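Local coordinates for putative cytoplasmic protein (Salmonella typhimurium LT2, PDB 2Q02) that probably acts as a metal-dependent isomerase of the xylose isomerase-like TIM-barrel family, binding zinc, though its substrate and exact function are unknown, at residues 199-204 with 208-213; 214-219 with 248-253; 13-18 with 252-257. One frame throughout, in Å; residues are numbered along the deposited sequence.

Contact 1: residues 199-204 with 208-213; sequences SGVEDT and EALADE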
loop_
_atom_site.group_PDB
_atom_site.type_symbol
_atom_site.label_atom_id
_atom_site.label_comp_id
_atom_site.label_asym_id
_atom_site.label_seq_id
_atom_site.Cartn_x
_atom_site.Cartn_y
_atom_site.Cartn_z
ATOM N N SER A 199 -8.758 1.805 -3.425
ATOM C CA SER A 199 -8.892 2.509 -4.684
ATOM C C SER A 199 -10.097 1.890 -5.350
ATOM O O SER A 199 -10.475 0.755 -5.028
ATOM C CB SER A 199 -7.646 2.389 -5.569
ATOM O OG SER A 199 -7.661 1.226 -6.353
ATOM N N GLY A 200 -10.713 2.652 -6.243
ATOM C CA GLY A 200 -11.881 2.189 -6.959
ATOM C C GLY A 200 -11.554 2.013 -8.422
ATOM O O GLY A 200 -10.604 2.609 -8.920
ATOM N N VAL A 201 -12.341 1.176 -9.088
ATOM C CA VAL A 201 -12.302 1.009 -10.547
ATOM C C VAL A 201 -13.740 1.072 -11.046
ATOM O O VAL A 201 -14.581 0.356 -10.523
ATOM C CB VAL A 201 -11.717 -0.356 -10.906
ATOM C CG1 VAL A 201 -12.079 -0.786 -12.327
ATOM C CG2 VAL A 201 -10.213 -0.337 -10.693
ATOM N N GLU A 202 -14.025 1.937 -12.019
ATOM C CA GLU A 202 -15.373 2.029 -12.614
ATOM C C GLU A 202 -15.430 1.252 -13.934
ATOM O O GLU A 202 -16.516 0.932 -14.440
ATOM C CB GLU A 202 -15.766 3.497 -12.837
ATOM C CG GLU A 202 -15.586 4.393 -11.607
ATOM C CD GLU A 202 -16.075 5.829 -11.819
ATOM O OE1 GLU A 202 -16.048 6.327 -12.973
ATOM O OE2 GLU A 202 -16.492 6.463 -10.821
ATOM N N ASP A 203 -14.237 0.940 -14.457
ATOM C CA ASP A 203 -14.039 0.280 -15.747
ATOM C C ASP A 203 -14.592 -1.139 -15.740
ATOM O O ASP A 203 -14.210 -1.980 -14.912
ATOM C CB ASP A 203 -12.545 0.259 -16.092
ATOM C CG ASP A 203 -12.275 0.233 -17.595
ATOM O OD1 ASP A 203 -12.479 -0.818 -18.258
ATOM O OD2 ASP A 203 -11.811 1.277 -18.107
ATOM N N THR A 204 -15.461 -1.395 -16.707
ATOM C CA THR A 204 -16.253 -2.610 -16.788
ATOM C C THR A 204 -15.632 -3.711 -17.642
ATOM O O THR A 204 -16.296 -4.723 -17.895
ATOM C CB THR A 204 -17.609 -2.288 -17.432
ATOM O OG1 THR A 204 -17.382 -1.699 -18.724
ATOM C CG2 THR A 204 -18.394 -1.329 -16.547
ATOM N N GLU A 208 -9.965 -10.316 -15.223
ATOM C CA GLU A 208 -8.734 -10.811 -15.861
ATOM C C GLU A 208 -7.911 -9.709 -16.539
ATOM O O GLU A 208 -6.700 -9.736 -16.442
ATOM C CB GLU A 208 -9.053 -11.908 -16.916
ATOM N N ALA A 209 -8.556 -8.756 -17.218
ATOM C CA ALA A 209 -7.846 -7.754 -18.036
ATOM C C ALA A 209 -7.481 -6.446 -17.316
ATOM O O ALA A 209 -6.789 -5.579 -17.894
ATOM C CB ALA A 209 -8.660 -7.443 -19.291
ATOM N N LEU A 210 -7.931 -6.301 -16.067
ATOM C CA LEU A 210 -7.732 -5.058 -15.304
ATOM C C LEU A 210 -6.260 -4.858 -14.965
ATOM O O LEU A 210 -5.542 -5.831 -14.731
ATOM C CB LEU A 210 -8.557 -5.069 -14.014
ATOM C CG LEU A 210 -10.066 -4.852 -14.141
ATOM C CD1 LEU A 210 -10.739 -5.124 -12.825
ATOM C CD2 LEU A 210 -10.385 -3.432 -14.617
ATOM N N ALA A 211 -5.825 -3.598 -14.981
ATOM C CA ALA A 211 -4.454 -3.188 -14.612
ATOM C C ALA A 211 -4.509 -1.930 -13.734
ATOM O O ALA A 211 -5.566 -1.324 -13.576
ATOM C CB ALA A 211 -3.602 -2.932 -15.857
ATOM N N ASP A 212 -3.370 -1.555 -13.162
ATOM C CA ASP A 212 -3.279 -0.388 -12.278
ATOM C C ASP A 212 -3.766 0.921 -12.915
ATOM O O ASP A 212 -4.279 1.792 -12.206
ATOM C CB ASP A 212 -1.852 -0.208 -11.764
ATOM C CG ASP A 212 -1.434 -1.304 -10.798
ATOM O OD1 ASP A 212 -2.302 -1.928 -10.172
ATOM O OD2 ASP A 212 -0.228 -1.557 -10.665
ATOM N N GLU A 213 -3.638 1.047 -14.233
ATOM C CA GLU A 213 -4.109 2.244 -14.956
ATOM C C GLU A 213 -5.625 2.562 -14.770
ATOM O O GLU A 213 -6.047 3.694 -14.976
ATOM C CB GLU A 213 -3.752 2.104 -16.454
ATOM C CG GLU A 213 -4.412 3.080 -17.420
ATOM C CD GLU A 213 -4.178 4.545 -17.077
ATOM O OE1 GLU A 213 -3.159 4.827 -16.414
ATOM O OE2 GLU A 213 -5.011 5.409 -17.480
#
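Of the two flat groups of Asp203, the backbone carbonyl rather than the carboxylate meets Leu210. Methyl CD2 of Leu210 comes within 4.1 Å of Asp203 O, approaching the peptide group obliquely, neither squarely over its face nor at its edge. The CB of Asp203 points toward the leucine's segment, but its carboxylate is engaged by Arg205, OD1 forming a salt bridge with NH1.

The same methyl serves a second partner. Leu210 CD2 lies 3.9 Å from Val201 CG1, the two branched side chains passing each other at a slant. Val201 swings CG1 to the side remote from its backbone N (chi1 160°), and this carries the methyl across to the leucine, while CG2 packs against the backbone O of Gln214. One leucine branch thus bridges an apolar side chain and a peptide oxygen, with no hydrogen bond between the segments; the contact is a small apolar one, with both Val201 and Leu210 buried.

Both segments belong to the long loop that leaves strand 193-198 and reaches helix 226-235, so the contact folds this loop upon itself. Val201 is tied to the later part of the loop through Val223 and Asp222, and its side chain packs on Met224. Leu210 also rests on Met224 and reaches His175 and Leu176 of helix 171-176.

Contact 2: residues 214-219 with 248-253; sequences QRIMLS and SSQLAS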
loop_
_atom_site.group_PDB
_atom_site.type_symbol
_atom_site.label_atom_id
_atom_site.label_comp_id
_atom_site.label_asym_id
_atom_site.label_seq_id
_atom_site.Cartn_x
_atom_site.Cartn_y
_atom_site.Cartn_z
ATOM N N GLN A 214 -6.424 1.560 -14.397
ATOM C CA GLN A 214 -7.865 1.743 -14.169
ATOM C C GLN A 214 -8.179 2.170 -12.738
ATOM O O GLN A 214 -9.330 2.434 -12.408
ATOM C CB GLN A 214 -8.631 0.450 -14.466
ATOM C CG GLN A 214 -8.789 0.106 -15.945
ATOM C CD GLN A 214 -7.532 -0.496 -16.561
ATOM O OE1 GLN A 214 -7.058 -1.546 -16.146
ATOM N NE2 GLN A 214 -6.995 0.174 -17.552
ATOM N N ARG A 215 -7.166 2.235 -11.886
ATOM C CA ARG A 215 -7.396 2.459 -10.475
ATOM C C ARG A 215 -7.494 3.946 -10.198
ATOM O O ARG A 215 -6.495 4.678 -10.274
ATOM C CB ARG A 215 -6.306 1.807 -9.619
ATOM C CG ARG A 215 -6.364 0.290 -9.616
ATOM C CD ARG A 215 -5.152 -0.295 -9.000
ATOM N NE ARG A 215 -5.074 0.025 -7.589
ATOM C CZ ARG A 215 -4.109 -0.396 -6.770
ATOM N NH1 ARG A 215 -3.116 -1.176 -7.217
ATOM N NH2 ARG A 215 -4.136 -0.030 -5.494
ATOM N N ILE A 216 -8.713 4.373 -9.882
ATOM C CA ILE A 216 -9.001 5.762 -9.529
ATOM C C ILE A 216 -9.439 5.837 -8.047
ATOM O O ILE A 216 -8.886 5.146 -7.210
ATOM C CB ILE A 216 -10.009 6.388 -10.526
ATOM C CG1 ILE A 216 -11.376 5.674 -10.510
ATOM C CG2 ILE A 216 -9.418 6.330 -11.908
ATOM C CD1 ILE A 216 -12.368 6.233 -11.532
HETATM N N MSE A 217 -10.391 6.691 -7.716
HETATM C CA MSE A 217 -10.861 6.807 -6.351
HETATM C C MSE A 217 -12.281 6.225 -6.205
HETATM O O MSE A 217 -12.843 5.662 -7.162
HETATM C CB MSE A 217 -10.723 8.264 -5.900
HETATM C CG MSE A 217 -9.253 8.660 -5.706
HETATM SE SE MSE A 217 -8.471 7.923 -4.002
HETATM C CE MSE A 217 -9.287 9.212 -2.806
ATOM N N LEU A 218 -12.834 6.306 -4.994
ATOM C CA LEU A 218 -14.078 5.601 -4.674
ATOM C C LEU A 218 -15.282 6.375 -5.155
ATOM O O LEU A 218 -15.398 7.559 -4.891
ATOM C CB LEU A 218 -14.176 5.320 -3.166
ATOM C CG LEU A 218 -13.018 4.460 -2.617
ATOM C CD1 LEU A 218 -13.219 4.106 -1.123
ATOM C CD2 LEU A 218 -12.829 3.205 -3.444
ATOM N N SER A 219 -16.153 5.715 -5.903
ATOM C CA SER A 219 -17.431 6.310 -6.277
ATOM C C SER A 219 -18.539 5.275 -6.089
ATOM O O SER A 219 -18.275 4.131 -5.682
ATOM C CB SER A 219 -17.393 6.815 -7.725
ATOM O OG SER A 219 -17.616 5.763 -8.656
ATOM N N SER A 248 -4.107 5.620 -11.751
ATOM C CA SER A 248 -4.429 6.066 -13.112
ATOM C C SER A 248 -3.667 7.310 -13.573
ATOM O O SER A 248 -3.354 8.191 -12.780
ATOM C CB SER A 248 -5.930 6.354 -13.216
ATOM O OG SER A 248 -6.222 7.004 -14.430
ATOM N N SER A 249 -3.403 7.391 -14.867
ATOM C CA SER A 249 -2.821 8.591 -15.473
ATOM C C SER A 249 -3.816 9.749 -15.479
ATOM O O SER A 249 -3.432 10.898 -15.667
ATOM C CB SER A 249 -2.358 8.304 -16.905
ATOM O OG SER A 249 -3.456 8.022 -17.756
ATOM N N GLN A 250 -5.102 9.444 -15.301
ATOM C CA GLN A 250 -6.129 10.495 -15.141
ATOM C C GLN A 250 -5.786 11.409 -13.943
ATOM O O GLN A 250 -6.199 12.562 -13.896
ATOM C CB GLN A 250 -7.516 9.885 -14.868
ATOM C CG GLN A 250 -8.262 9.196 -16.036
ATOM C CD GLN A 250 -9.577 8.532 -15.546
ATOM O OE1 GLN A 250 -10.488 9.208 -15.028
ATOM N NE2 GLN A 250 -9.655 7.204 -15.675
ATOM N N LEU A 251 -5.063 10.868 -12.966
ATOM C CA LEU A 251 -4.656 11.626 -11.782
ATOM C C LEU A 251 -3.836 12.869 -12.111
ATOM O O LEU A 251 -4.036 13.918 -11.486
ATOM C CB LEU A 251 -3.834 10.753 -10.830
ATOM C CG LEU A 251 -4.566 9.602 -10.140
ATOM C CD1 LEU A 251 -3.543 8.673 -9.500
ATOM C CD2 LEU A 251 -5.549 10.089 -9.094
ATOM N N ALA A 252 -2.911 12.747 -13.064
ATOM C CA ALA A 252 -2.031 13.864 -13.447
ATOM C C ALA A 252 -2.776 15.125 -13.868
ATOM O O ALA A 252 -2.236 16.213 -13.780
ATOM C CB ALA A 252 -1.088 13.439 -14.563
ATOM N N SER A 253 -4.012 14.974 -14.333
ATOM C CA SER A 253 -4.821 16.109 -14.787
ATOM C C SER A 253 -5.597 16.828 -13.663
ATOM O O SER A 253 -6.304 17.811 -13.923
ATOM C CB SER A 253 -5.804 15.638 -15.869
ATOM O OG SER A 253 -6.708 14.658 -15.362
#
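Ser248 and Ile216 bury the most surface in this contact, and Arg215 contributes the one hydrogen bond between the segments. Ser248 N donates to Arg215 O over 3.0 Å. Beside this bond Ser248 CB meets Ile216 CG2 at 3.7 Å.

Ile216 reaches this spot with one branch. CG2 lies anti to the carbonyl carbon and faces the serine, and CG1 takes the crowded position between backbone N and carbonyl carbon (chi1 63°), sending CD1 off toward Glu202. The same CG2 methyl also touches Gln250 NE2, 3.9 Å away, where the extended glutamine side chain slants past the isoleucine.

The serine hydroxyl works within its own segment. Turned anti to the backbone N (chi1 170°), Ser248 OG accepts from Gln250 N at 2.8 Å, an ST turn that shapes the chain just ahead of the 3-10 turn 251-253 and probably helps to place Gln250 beside Ile216.

The side chain of Arg215 leads away from Ser248 into the metal pocket. NE bonds to Ser199 OG, NH1 pairs with Asp212, and NH2 bonds both Glu245 OE1 and Asp170 OD2, two carboxylates of the zinc site. With its three nitrogens engaged, the guanidinium should have little freedom to rotate. Chemically, then, an ordinary backbone bond anchors the main chain of a second-shell residue whose side chain probably helps to orient two zinc ligands.

Contact 3: residues 13-18 with 252-257; sequences RKIAPG and ASWSEA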
loop_
_atom_site.group_PDB
_atom_site.type_symbol
_atom_site.label_atom_id
_atom_site.label_comp_id
_atom_site.label_asym_id
_atom_site.label_seq_id
_atom_site.Cartn_x
_atom_site.Cartn_y
_atom_site.Cartn_z
ATOM N N ARG A 13 1.057 8.930 -1.722
ATOM C CA ARG A 13 1.540 9.971 -2.627
ATOM C C ARG A 13 1.265 9.718 -4.117
ATOM O O ARG A 13 1.407 10.644 -4.917
ATOM C CB ARG A 13 3.033 10.241 -2.424
ATOM C CG ARG A 13 3.486 11.536 -3.073
ATOM C CD ARG A 13 4.989 11.770 -2.995
ATOM N NE ARG A 13 5.367 13.028 -3.668
ATOM C CZ ARG A 13 6.544 13.268 -4.241
ATOM N NH1 ARG A 13 7.499 12.350 -4.229
ATOM N NH2 ARG A 13 6.770 14.436 -4.826
ATOM N N LYS A 14 0.876 8.493 -4.500
ATOM C CA LYS A 14 0.540 8.219 -5.911
ATOM C C LYS A 14 -0.630 9.060 -6.425
ATOM O O LYS A 14 -0.760 9.243 -7.630
ATOM C CB LYS A 14 0.239 6.733 -6.151
ATOM C CG LYS A 14 0.490 6.266 -7.614
ATOM C CD LYS A 14 1.947 5.876 -7.845
ATOM C CE LYS A 14 2.263 5.681 -9.325
ATOM N NZ LYS A 14 3.644 6.147 -9.758
ATOM N N ILE A 15 -1.477 9.551 -5.511
ATOM C CA ILE A 15 -2.631 10.402 -5.860
ATOM C C ILE A 15 -2.224 11.795 -6.380
ATOM O O ILE A 15 -3.009 12.471 -7.037
ATOM C CB ILE A 15 -3.613 10.532 -4.644
ATOM C CG1 ILE A 15 -5.004 10.967 -5.083
ATOM C CG2 ILE A 15 -3.072 11.473 -3.565
ATOM C CD1 ILE A 15 -6.054 10.775 -4.001
ATOM N N ALA A 16 -0.990 12.205 -6.107
ATOM C CA ALA A 16 -0.540 13.558 -6.413
ATOM C C ALA A 16 0.795 13.587 -7.149
ATOM O O ALA A 16 1.779 14.139 -6.625
ATOM C CB ALA A 16 -0.440 14.368 -5.125
ATOM N N PRO A 17 0.831 13.039 -8.379
ATOM C CA PRO A 17 2.084 12.967 -9.149
ATOM C C PRO A 17 2.695 14.344 -9.466
ATOM O O PRO A 17 3.915 14.454 -9.613
ATOM C CB PRO A 17 1.666 12.263 -10.447
ATOM C CG PRO A 17 0.202 12.543 -10.576
ATOM C CD PRO A 17 -0.300 12.483 -9.139
ATOM N N GLY A 18 1.860 15.378 -9.559
ATOM C CA GLY A 18 2.324 16.701 -9.938
ATOM C C GLY A 18 2.792 17.583 -8.794
ATOM O O GLY A 18 3.332 18.650 -9.028
ATOM N N ALA A 252 -2.911 12.747 -13.064
ATOM C CA ALA A 252 -2.031 13.864 -13.447
ATOM C C ALA A 252 -2.776 15.125 -13.868
ATOM O O ALA A 252 -2.236 16.213 -13.780
ATOM C CB ALA A 252 -1.088 13.439 -14.563
ATOM N N SER A 253 -4.012 14.974 -14.333
ATOM C CA SER A 253 -4.821 16.109 -14.787
ATOM C C SER A 253 -5.597 16.828 -13.663
ATOM O O SER A 253 -6.304 17.811 -13.923
ATOM C CB SER A 253 -5.804 15.638 -15.869
ATOM O OG SER A 253 -6.708 14.658 -15.362
ATOM N N TRP A 254 -5.461 16.336 -12.430
ATOM C CA TRP A 254 -6.197 16.866 -11.263
ATOM C C TRP A 254 -5.497 18.060 -10.591
ATOM O O TRP A 254 -4.316 17.975 -10.238
ATOM C CB TRP A 254 -6.351 15.763 -10.199
ATOM C CG TRP A 254 -7.217 14.578 -10.573
ATOM C CD1 TRP A 254 -7.755 14.297 -11.787
ATOM C CD2 TRP A 254 -7.619 13.518 -9.702
ATOM N NE1 TRP A 254 -8.482 13.133 -11.727
ATOM C CE2 TRP A 254 -8.413 12.636 -10.456
ATOM C CE3 TRP A 254 -7.389 13.233 -8.350
ATOM C CZ2 TRP A 254 -8.977 11.487 -9.911
ATOM C CZ3 TRP A 254 -7.943 12.088 -7.809
ATOM C CH2 TRP A 254 -8.732 11.229 -8.589
ATOM N N SER A 255 -6.232 19.151 -10.373
ATOM C CA SER A 255 -5.730 20.246 -9.534
ATOM C C SER A 255 -5.719 19.844 -8.049
ATOM O O SER A 255 -6.281 18.807 -7.668
ATOM C CB SER A 255 -6.578 21.496 -9.728
ATOM O OG SER A 255 -7.857 21.329 -9.151
ATOM N N GLU A 256 -5.074 20.663 -7.217
ATOM C CA GLU A 256 -5.020 20.416 -5.777
ATOM C C GLU A 256 -6.414 20.418 -5.154
ATOM O O GLU A 256 -6.655 19.736 -4.147
ATOM C CB GLU A 256 -4.187 21.476 -5.064
ATOM C CG GLU A 256 -2.689 21.334 -5.220
ATOM C CD GLU A 256 -1.930 22.230 -4.246
ATOM O OE1 GLU A 256 -2.419 22.395 -3.111
ATOM O OE2 GLU A 256 -0.856 22.771 -4.608
ATOM N N ALA A 257 -7.307 21.220 -5.738
ATOM C CA ALA A 257 -8.709 21.268 -5.339
ATOM C C ALA A 257 -9.414 19.944 -5.679
ATOM O O ALA A 257 -10.078 19.368 -4.817
ATOM C CB ALA A 257 -9.417 22.460 -6.011
#
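Pro17 and Ala252 mark the closest approach of the two backbones, their CA atoms 6.0 Å apart. Before the proline, residues 13-15 form a 3-10 turn closed by Ala16 N donating to Arg13 O at 3.1 Å. The partner segment leaves a 3-10 turn at Ser253 and enters helix 256-271, with Ser255 as N-cap through OG to Glu258 N. No hydrogen bond links the segments. Pro17 instead lays the CG corner of its ring against the main chain of Ala252, 3.9 Å from its CA.

In the (beta/alpha)8 barrel, strands 9-12 and 242-244 are neighbours where the sheet closes, and the loops that follow them meet here: first strand and last, brought side by side.

Deeper in, Ile15 CG1 approaches Trp254 CZ3 to 4.2 Å, the two side chains crossing at about a right angle. CG1 stands anti to the backbone N (chi1 -160°), which extends the isoleucine toward the six-membered part of the indole. Ile15 also touches Pro246 and Ile263, while the indole rests on Ile259 and Gln262, residues of the helix it precedes. Glu256, in that helix's first turn, forms a salt bridge to Arg30 of helix 21-30.

In the fold
All three contacts lie in the loops that follow strands 9-12, 193-198 and 242-244 of the parallel eight-stranded barrel, contact 3 running into the start of helix 256-271. Contact 1 closes within one loop before contact 2 links that loop to the next, and contact 3 carries on to the start of the chain. Contacts 1 and 2 have centres 10 Å apart and touch, as at Gly200 and Ile216. Contacts 2 and 3, with centres 9 Å apart, share Ala252 and Ser253 and pack through Met217, Leu251, Ile15 and Trp254. Contacts 1 and 3, centres 19 Å apart, do not touch. Together they form connected loops on one side of the barrel, contact 2 close to the zinc ion.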